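Local coordinates for protein membrane-anchored mycosin mycp1 (Mycobacterium smegmatis, PDB 4KB5) that is a subtilisin-like serine protease that cleaves the ESX-1 substrate EspB and may regulate type VII secretion and virulence, at residues 153-158 with 183-188; 157-162 with 194-199. All blocks are in the same frame, centred on the assembly; numbering follows the deposited sequence.

Interaction 1 (153-158 with 183-188); sequences TQTAGS and ACYKVT
Thr-155, in the first turn of helix 154-171, stands over Ala-183 of the short strand 183-186, their CA atoms 6.0 Å apart, and the axes of the two segments approach to 8.5 Å at 136° between their N-to-C directions. The contact belongs to the subtilisin-like alpha/beta fold of the S8 family, but it does not involve the central parallel sheet: strand 183-186 follows sheet strand 176-179 and pairs antiparallel with 244-247 in a separate two-stranded sheet. Thr-153 is the N-cap of the helix, and its carbonyl accepts the N-H of Gly-157.

One methyl carries the packing. Thr-155 has CG2 anti to the backbone N (chi1 -54° for OG1), which directs this branch at the strand, where it meets the methyl CB of Ala-183 at 3.8 Å. The same CG2 lies 3.9 Å from Cys-184 O, a van der Waals contact with the strand backbone. A threonine suits this place because its methyl faces the strand while OG1, beside the backbone N, has a hydrogen-bonding partner outside the two segments. Alanine is small enough to let the helix turn come close, and Ile-159, one turn on, also packs against it. CB of Cys-184 points away from the helix, and its sulfur forms the disulfide with Cys-222, tying the strand to the loop that follows strand 210-214. Tyr-185 extends the apolar surface, its hydroxyl bound to Glu-193, and its ring atom CD1 is met obliquely by Thr-155 CG2 at 4.2 Å.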
# COMPACT_ATOMS: atom_id res chain seq x y z
N THR A 153 -14.91 16.35 5.96
CA THR A 153 -14.21 15.45 6.88
C THR A 153 -12.70 15.38 6.54
O THR A 153 -12.30 15.68 5.41
CB THR A 153 -14.86 14.05 6.81
OG1 THR A 153 -14.42 13.23 7.89
CG2 THR A 153 -14.52 13.36 5.53
N GLN A 154 -11.88 14.98 7.51
CA GLN A 154 -10.45 14.72 7.26
C GLN A 154 -10.23 13.58 6.26
O GLN A 154 -9.36 13.66 5.39
CB GLN A 154 -9.71 14.40 8.56
CG GLN A 154 -8.93 15.57 9.12
CD GLN A 154 -8.23 15.23 10.42
OE1 GLN A 154 -8.72 15.56 11.50
NE2 GLN A 154 -7.08 14.56 10.33
N THR A 155 -11.03 12.52 6.41
CA THR A 155 -11.04 11.40 5.46
C THR A 155 -11.19 11.90 4.02
O THR A 155 -10.40 11.53 3.14
CB THR A 155 -12.16 10.40 5.80
OG1 THR A 155 -12.03 10.00 7.16
CG2 THR A 155 -12.09 9.17 4.90
N ALA A 156 -12.18 12.75 3.78
CA ALA A 156 -12.42 13.25 2.43
C ALA A 156 -11.26 14.10 1.94
O ALA A 156 -10.84 13.98 0.78
CB ALA A 156 -13.73 14.03 2.38
N GLY A 157 -10.73 14.95 2.82
CA GLY A 157 -9.55 15.75 2.49
C GLY A 157 -8.39 14.84 2.11
O GLY A 157 -7.69 15.06 1.12
N SER A 158 -8.21 13.78 2.89
CA SER A 158 -7.16 12.81 2.63
C SER A 158 -7.36 12.12 1.27
O SER A 158 -6.42 12.00 0.48
CB SER A 158 -7.09 11.80 3.76
OG SER A 158 -6.02 10.91 3.51
N ALA A 183 -8.32 4.93 3.62
CA ALA A 183 -9.35 5.83 4.14
C ALA A 183 -10.65 5.06 4.36
O ALA A 183 -11.19 4.48 3.42
CB ALA A 183 -9.56 6.99 3.18
N CYS A 184 -11.14 5.08 5.60
CA CYS A 184 -12.29 4.28 6.03
C CYS A 184 -13.47 5.17 6.38
O CYS A 184 -13.31 6.19 7.04
CB CYS A 184 -11.93 3.45 7.27
SG CYS A 184 -10.67 2.17 7.01
N TYR A 185 -14.65 4.77 5.94
CA TYR A 185 -15.89 5.48 6.26
C TYR A 185 -17.11 4.57 6.13
O TYR A 185 -17.09 3.59 5.38
CB TYR A 185 -16.04 6.77 5.44
CG TYR A 185 -16.07 6.62 3.93
CD1 TYR A 185 -14.89 6.53 3.19
CD2 TYR A 185 -17.28 6.61 3.23
CE1 TYR A 185 -14.91 6.42 1.81
CE2 TYR A 185 -17.32 6.51 1.84
CZ TYR A 185 -16.13 6.41 1.13
OH TYR A 185 -16.14 6.30 -0.24
N LYS A 186 -18.16 4.91 6.88
CA LYS A 186 -19.40 4.16 6.88
C LYS A 186 -20.09 4.22 5.53
O LYS A 186 -20.03 5.24 4.82
CB LYS A 186 -20.34 4.68 7.97
CG LYS A 186 -19.86 4.36 9.37
CD LYS A 186 -20.82 4.84 10.45
CE LYS A 186 -20.18 4.69 11.82
NZ LYS A 186 -21.15 4.92 12.93
N VAL A 187 -20.75 3.12 5.17
CA VAL A 187 -21.51 3.04 3.92
C VAL A 187 -22.62 4.10 3.85
O VAL A 187 -23.02 4.50 2.76
CB VAL A 187 -22.07 1.62 3.65
CG1 VAL A 187 -20.94 0.64 3.35
CG2 VAL A 187 -22.93 1.13 4.81
N THR A 188 -23.10 4.56 5.00
CA THR A 188 -24.10 5.62 5.04
C THR A 188 -23.51 7.00 4.68
O THR A 188 -24.17 7.80 4.01
CB THR A 188 -24.82 5.69 6.39
OG1 THR A 188 -23.86 5.70 7.44
CG2 THR A 188 -25.72 4.49 6.56

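Interaction 2 (157-162 with 194-199); sequences GSIRSL and TSLGAA
Leu-196 of helix 194-206 fits against Ile-159 and Leu-162 of helix 154-171, two neighbouring helices of the subtilisin-like alpha/beta fold that run in roughly the same direction. Their short segments come within 8.4 Å at the axes and are inclined by 27°, with Arg-160 and Leu-196 nearest at the backbone. Between them the chain passes through strand 176-179 of the central parallel sheet, and the side chain of Leu-162 is about 9 Å from that of Asp-70, the probable aspartate of the charge relay.

The apolar part is buried and made of branched side chains. Leu-196 has CG anti to its backbone nitrogen (chi1 -178°), which extends the isobutyl group toward the other helix and sets CD1 against Leu-162 and CD2 between Leu-162 and Ile-159. CD1 packs on Leu-162 CD2 at 3.8 Å, the two leucines meeting at a slant. CD2 reaches the gamma methyl CG2 of Ile-159 at 4.1 Å, and here the side chains cross at about a right angle. Leucine offers a forked end for this double contact, while the beta-branching of isoleucine keeps a methyl close to the helix backbone, where the partner can touch it.

The polar part lies at the partly exposed margin. Arg-160 turns its CB away from the other helix and spends its guanidinium on Asp-20, in a salt bridge, and on the carbonyl of Asn-151, so across the contact it offers mainly its aliphatic CG. Ser-195, small and polar, is joined to this residue through a water, which donates to Arg-160 O at 2.9 Å and lies 2.7 Å from Ser-195 OG.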
# COMPACT_ATOMS: atom_id res chain seq x y z
N GLY A 157 -10.73 14.95 2.82
CA GLY A 157 -9.55 15.75 2.49
C GLY A 157 -8.39 14.84 2.11
O GLY A 157 -7.69 15.06 1.12
N SER A 158 -8.21 13.78 2.89
CA SER A 158 -7.16 12.81 2.63
C SER A 158 -7.36 12.12 1.27
O SER A 158 -6.42 12.00 0.48
CB SER A 158 -7.09 11.80 3.76
OG SER A 158 -6.02 10.91 3.51
N ILE A 159 -8.60 11.71 0.98
CA ILE A 159 -8.96 11.15 -0.34
C ILE A 159 -8.62 12.09 -1.51
O ILE A 159 -8.02 11.66 -2.50
CB ILE A 159 -10.45 10.70 -0.40
CG1 ILE A 159 -10.59 9.33 0.27
CG2 ILE A 159 -10.96 10.64 -1.84
CD1 ILE A 159 -11.99 8.98 0.76
N ARG A 160 -8.99 13.36 -1.38
CA ARG A 160 -8.70 14.32 -2.45
C ARG A 160 -7.21 14.58 -2.63
O ARG A 160 -6.74 14.74 -3.75
CB ARG A 160 -9.45 15.65 -2.24
CG ARG A 160 -10.96 15.56 -2.47
CD ARG A 160 -11.64 16.93 -2.39
NE ARG A 160 -11.41 17.58 -1.10
CZ ARG A 160 -12.20 17.45 -0.04
NH1 ARG A 160 -13.29 16.69 -0.09
NH2 ARG A 160 -11.90 18.08 1.08
N SER A 161 -6.45 14.63 -1.53
CA SER A 161 -5.00 14.83 -1.68
C SER A 161 -4.34 13.57 -2.24
O SER A 161 -3.43 13.65 -3.06
CB SER A 161 -4.34 15.30 -0.38
OG SER A 161 -4.42 14.30 0.61
N LEU A 162 -4.83 12.39 -1.83
CA LEU A 162 -4.31 11.13 -2.40
C LEU A 162 -4.43 11.11 -3.93
O LEU A 162 -3.46 10.78 -4.64
CB LEU A 162 -5.01 9.93 -1.79
CG LEU A 162 -4.55 8.57 -2.36
CD1 LEU A 162 -3.07 8.31 -2.04
CD2 LEU A 162 -5.43 7.45 -1.81
N THR A 194 -14.76 10.76 -6.71
CA THR A 194 -14.64 10.66 -8.16
C THR A 194 -13.25 11.05 -8.67
O THR A 194 -12.80 10.54 -9.70
CB THR A 194 -15.74 11.44 -8.93
OG1 THR A 194 -15.77 12.79 -8.47
CG2 THR A 194 -17.11 10.82 -8.73
N SER A 195 -12.57 11.97 -7.97
CA SER A 195 -11.24 12.38 -8.41
C SER A 195 -10.23 11.26 -8.17
O SER A 195 -9.31 11.07 -8.97
CB SER A 195 -10.78 13.70 -7.77
OG SER A 195 -10.61 13.53 -6.37
N LEU A 196 -10.41 10.50 -7.09
CA LEU A 196 -9.51 9.37 -6.78
C LEU A 196 -9.64 8.24 -7.81
O LEU A 196 -8.64 7.77 -8.35
CB LEU A 196 -9.73 8.84 -5.37
CG LEU A 196 -8.83 7.69 -4.89
CD1 LEU A 196 -7.34 7.99 -5.08
CD2 LEU A 196 -9.12 7.36 -3.44
N GLY A 197 -10.89 7.84 -8.10
CA GLY A 197 -11.14 6.85 -9.14
C GLY A 197 -10.56 7.29 -10.47
O GLY A 197 -9.95 6.50 -11.19
N ALA A 198 -10.73 8.57 -10.80
CA ALA A 198 -10.16 9.10 -12.05
C ALA A 198 -8.62 9.11 -12.04
O ALA A 198 -7.98 8.78 -13.05
CB ALA A 198 -10.71 10.50 -12.33
N ALA A 199 -8.02 9.49 -10.92
CA ALA A 199 -6.55 9.52 -10.82
C ALA A 199 -5.95 8.10 -10.98
O ALA A 199 -4.95 7.89 -11.68
CB ALA A 199 -6.13 10.14 -9.49
O HOH W 1 -8.66 15.28 -5.82

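Both contacts use helix 154-171: interaction 1 takes its first turn and interaction 2 the following turn and a half, sharing Gly-157 and Ser-158. Their partners, strand 183-186 and helix 194-206, succeed each other in the chain. Both are buried; Thr-155 is partly exposed in one, Arg-160 and Ser-195 in the other. Interaction 1 is the smaller, resting mainly on one threonine methyl at the helix N-terminus, beside the strand that carries a disulfide cysteine. Interaction 2 buries more surface in a leucine-isoleucine core, with a water-bridged polar margin; neither has a direct hydrogen bond across it. Ile-159 makes them continuous, its CG1 lying 3.9 Å from Ala-183 CB and its CD1 4.0 Å from Tyr-185 CE1.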